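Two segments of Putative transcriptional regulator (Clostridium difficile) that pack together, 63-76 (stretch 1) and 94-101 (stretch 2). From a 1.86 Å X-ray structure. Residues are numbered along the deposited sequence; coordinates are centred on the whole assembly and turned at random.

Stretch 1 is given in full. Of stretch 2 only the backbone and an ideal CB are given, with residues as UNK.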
# COMPACT_ATOMS: atom_id res chain seq x y z
N VAL A 63 0.58 13.05 14.64
CA VAL A 63 1.82 12.93 13.87
C VAL A 63 2.93 12.40 14.76
O VAL A 63 3.25 12.97 15.79
CB VAL A 63 2.22 14.26 13.26
CG1 VAL A 63 3.43 14.10 12.33
CG2 VAL A 63 1.00 14.86 12.54
N LEU A 64 3.50 11.27 14.37
CA LEU A 64 4.60 10.68 15.13
C LEU A 64 5.86 11.56 15.02
O LEU A 64 6.06 12.22 14.00
CB LEU A 64 4.92 9.28 14.61
CG LEU A 64 3.88 8.18 14.79
CD1 LEU A 64 4.10 7.09 13.72
CD2 LEU A 64 3.89 7.57 16.20
N PRO A 65 6.74 11.48 16.03
CA PRO A 65 8.03 12.14 15.91
C PRO A 65 8.80 11.59 14.71
O PRO A 65 8.58 10.45 14.33
CB PRO A 65 8.74 11.82 17.24
CG PRO A 65 7.98 10.78 17.89
CD PRO A 65 6.60 10.70 17.27
N GLU A 66 9.66 12.39 14.11
CA GLU A 66 10.57 11.89 13.09
C GLU A 66 11.40 10.74 13.66
O GLU A 66 11.75 10.77 14.84
CB GLU A 66 11.49 12.99 12.57
CG GLU A 66 10.76 14.03 11.73
CD GLU A 66 11.70 14.99 11.05
OE1 GLU A 66 12.82 15.20 11.54
OE2 GLU A 66 11.32 15.55 10.01
N ASN A 67 11.66 9.73 12.85
CA ASN A 67 12.57 8.65 13.22
C ASN A 67 12.07 8.01 14.51
O ASN A 67 12.82 7.85 15.46
CB ASN A 67 13.99 9.20 13.44
CG ASN A 67 14.56 9.87 12.21
OD1 ASN A 67 14.70 9.25 11.16
ND2 ASN A 67 14.87 11.15 12.33
N PHE A 68 10.77 7.70 14.52
CA PHE A 68 10.07 7.38 15.78
C PHE A 68 10.59 6.15 16.53
O PHE A 68 10.49 6.10 17.74
CB PHE A 68 8.53 7.31 15.58
CG PHE A 68 8.01 5.97 15.08
CD1 PHE A 68 7.83 4.89 15.96
CD2 PHE A 68 7.65 5.80 13.74
CE1 PHE A 68 7.33 3.67 15.51
CE2 PHE A 68 7.15 4.59 13.28
CZ PHE A 68 6.98 3.51 14.17
N THR A 69 11.12 5.17 15.80
CA THR A 69 11.73 3.97 16.43
C THR A 69 12.95 4.37 17.30
O THR A 69 13.24 3.72 18.31
CB THR A 69 12.07 2.86 15.38
OG1 THR A 69 13.07 3.30 14.47
CG2 THR A 69 10.84 2.51 14.56
N SER A 70 13.62 5.48 16.95
CA SER A 70 14.68 6.05 17.79
C SER A 70 14.15 6.99 18.87
O SER A 70 14.92 7.51 19.65
CB SER A 70 15.71 6.78 16.94
OG SER A 70 16.40 5.84 16.15
N ASN A 71 12.84 7.21 18.91
CA ASN A 71 12.20 8.05 19.89
C ASN A 71 10.93 7.38 20.36
O ASN A 71 9.87 8.01 20.46
CB ASN A 71 11.87 9.41 19.27
CG ASN A 71 13.10 10.12 18.76
OD1 ASN A 71 13.87 10.67 19.54
ND2 ASN A 71 13.33 10.06 17.43
N ILE A 72 11.05 6.09 20.64
CA ILE A 72 9.89 5.22 20.80
C ILE A 72 8.95 5.58 21.96
O ILE A 72 7.73 5.41 21.86
CB ILE A 72 10.33 3.72 20.87
CG1 ILE A 72 9.16 2.81 20.45
CG2 ILE A 72 10.92 3.37 22.24
CD1 ILE A 72 8.82 2.90 18.97
N ASP A 73 9.48 6.10 23.06
CA ASP A 73 8.64 6.43 24.23
C ASP A 73 7.77 7.66 23.99
O ASP A 73 6.61 7.71 24.41
CB ASP A 73 9.53 6.64 25.45
CG ASP A 73 10.47 5.48 25.68
OD1 ASP A 73 10.05 4.51 26.35
OD2 ASP A 73 11.61 5.53 25.15
N SER A 74 8.34 8.66 23.33
CA SER A 74 7.58 9.85 22.98
C SER A 74 6.46 9.46 21.99
O SER A 74 5.34 9.97 22.09
CB SER A 74 8.52 10.91 22.39
OG SER A 74 7.79 11.98 21.82
N ALA A 75 6.77 8.56 21.06
CA ALA A 75 5.77 8.12 20.06
C ALA A 75 4.64 7.37 20.74
O ALA A 75 3.47 7.62 20.48
CB ALA A 75 6.42 7.27 18.98
N ILE A 76 5.00 6.47 21.65
CA ILE A 76 4.02 5.70 22.41
C ILE A 76 3.13 6.59 23.27
O ILE A 76 1.90 6.47 23.24
CB ILE A 76 4.72 4.60 23.27
CG1 ILE A 76 5.13 3.42 22.36
CG2 ILE A 76 3.79 4.12 24.38
CD1 ILE A 76 6.07 2.42 23.02
N UNK A 94 -1.22 3.99 10.92
CA UNK A 94 -0.67 3.63 9.64
C UNK A 94 0.86 3.87 9.55
O UNK A 94 1.30 4.99 9.38
CB UNK A 94 -1.39 4.42 8.55
N UNK A 95 1.65 2.80 9.66
CA UNK A 95 3.11 2.84 9.45
C UNK A 95 3.62 1.43 9.09
O UNK A 95 3.18 0.44 9.67
CB UNK A 95 3.82 3.36 10.70
N UNK A 96 4.57 1.34 8.17
CA UNK A 96 5.23 0.06 7.86
C UNK A 96 6.22 -0.39 8.96
O UNK A 96 6.73 -1.50 8.92
CB UNK A 96 5.97 0.18 6.53
N UNK A 97 6.46 0.46 9.96
CA UNK A 97 7.43 0.18 10.99
C UNK A 97 6.75 -0.45 12.23
O UNK A 97 5.55 -0.28 12.46
CB UNK A 97 8.17 1.46 11.37
N UNK A 98 7.56 -1.15 13.02
CA UNK A 98 7.12 -1.80 14.25
C UNK A 98 7.47 -0.95 15.44
O UNK A 98 8.35 -0.10 15.37
CB UNK A 98 7.74 -3.19 14.39
N UNK A 99 6.78 -1.20 16.56
CA UNK A 99 7.10 -0.57 17.82
C UNK A 99 5.93 0.02 18.57
O UNK A 99 6.05 0.26 19.78
CB UNK A 99 8.13 0.53 17.58
N UNK A 100 4.81 0.27 17.89
CA UNK A 100 3.73 1.05 18.51
C UNK A 100 2.68 0.17 19.20
O UNK A 100 1.79 0.67 19.90
CB UNK A 100 3.05 1.92 17.45
N UNK A 101 2.80 -1.14 19.05
CA UNK A 101 1.80 -2.04 19.64
C UNK A 101 1.55 -1.82 21.14
O UNK A 101 0.38 -1.80 21.56
CB UNK A 101 2.24 -3.49 19.42

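At position 94 the CA-to-CB bond points away from stretch 1 and the ideal CB has nothing of it within 5.5 Å, so stretch 1 sets no preference. The residue is Ser94, whose OG bonds elsewhere in the structure.

Position 95 points toward stretch 1. Its ideal CB lies 4.4 Å from Phe68 CE2 and 4.8 Å from Leu64 CD1, which leaves room for a small or branched side chain: valine, threonine, serine or alanine would each be reasonable. The residue is Thr95. Its OG1 meets the edge of the Phe68 ring, 3.6 Å from CE2, and accepts a hydrogen bond from the backbone N of position 97 (3.1 Å to OG1, N-H...acceptor angle 162°), which links the side chain of 95 to the backbone two residues on.

Position 96 points sideways with no neighbour in stretch 1 within 5.5 Å of its ideal CB; stretch 1 leaves the choice open. It is Asp96, and its side chain leads away.

At position 97 the bond again points toward stretch 1, with the ideal CB 3.7 Å from Phe68 CZ and 4.3 Å from Thr69 CG2. An aliphatic stem suits the ring, which methionine could also supply, while the nearby Thr69 backbone N makes a polar end plausible, so glutamine or glutamate could fit. The residue is Gln97. Its CB packs 3.7 Å from Phe68 CZ, and OE1 lies 3.4 Å from Thr69 CG2. A water bridges the stretches, donating to Gln97 OE1 (2.7 Å from the water O) and accepting from Thr69 N (3.0 Å from the water O); no direct hydrogen bond crosses between them.

Position 98 points away, so its side chain is little constrained by stretch 1. It is Ala98, which makes contact through its backbone: its O lies 3.7 Å from Thr69 CG2 and 3.9 Å from Phe68 CE1.

Position 99 is the most restrictive. Phi/psi of 132/-20 would jam a CB against the preceding carbonyl O, and the ideal CB would also sit 2.8 Å from Ile72 CD1, a clash. Both tests call for glycine, and Gly99 it is. Its O is 3.9 Å from both Ile72 CD1 and Ile76 CD1.

Position 100 starts sideways, its ideal CB 5.0 Å from Phe68 CE1, but a longer chain could reach an apolar pocket formed by Leu64, Phe68 and Ala75. Leucine, methionine or isoleucine are candidates. Leu100 (chi1 m, chi2 t) fills it: CG is 3.6 Å from Phe68 CE1, while CD2 lies 4.0 Å from Leu64 CD2 and 3.9 Å from Ala75 CB.

Position 101 points away and out of reach, leaving the choice open; it is Leu101.

Stretch 2, residues 94-101: STDQAGLL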
# COMPACT_ATOMS: atom_id res chain seq x y z
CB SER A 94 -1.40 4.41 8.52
OG SER A 94 -1.06 3.91 7.22
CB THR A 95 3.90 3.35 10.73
OG1 THR A 95 5.33 3.29 10.51
CG2 THR A 95 3.58 2.51 11.98
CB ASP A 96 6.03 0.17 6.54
CG ASP A 96 5.16 0.35 5.31
OD1 ASP A 96 4.07 -0.28 5.22
OD2 ASP A 96 5.61 1.12 4.42
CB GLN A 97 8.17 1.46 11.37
CG GLN A 97 8.88 2.12 10.17
CD GLN A 97 9.74 3.27 10.58
OE1 GLN A 97 10.77 3.10 11.26
NE2 GLN A 97 9.34 4.48 10.18
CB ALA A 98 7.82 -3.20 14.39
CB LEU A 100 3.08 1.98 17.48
CG LEU A 100 4.04 2.98 16.82
CD1 LEU A 100 3.35 3.67 15.61
CD2 LEU A 100 4.57 4.03 17.83
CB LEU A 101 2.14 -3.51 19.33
CG LEU A 101 1.10 -4.57 19.71
CD1 LEU A 101 -0.28 -4.25 19.13
CD2 LEU A 101 1.58 -5.94 19.23
O HOH W 1 11.87 5.04 12.85
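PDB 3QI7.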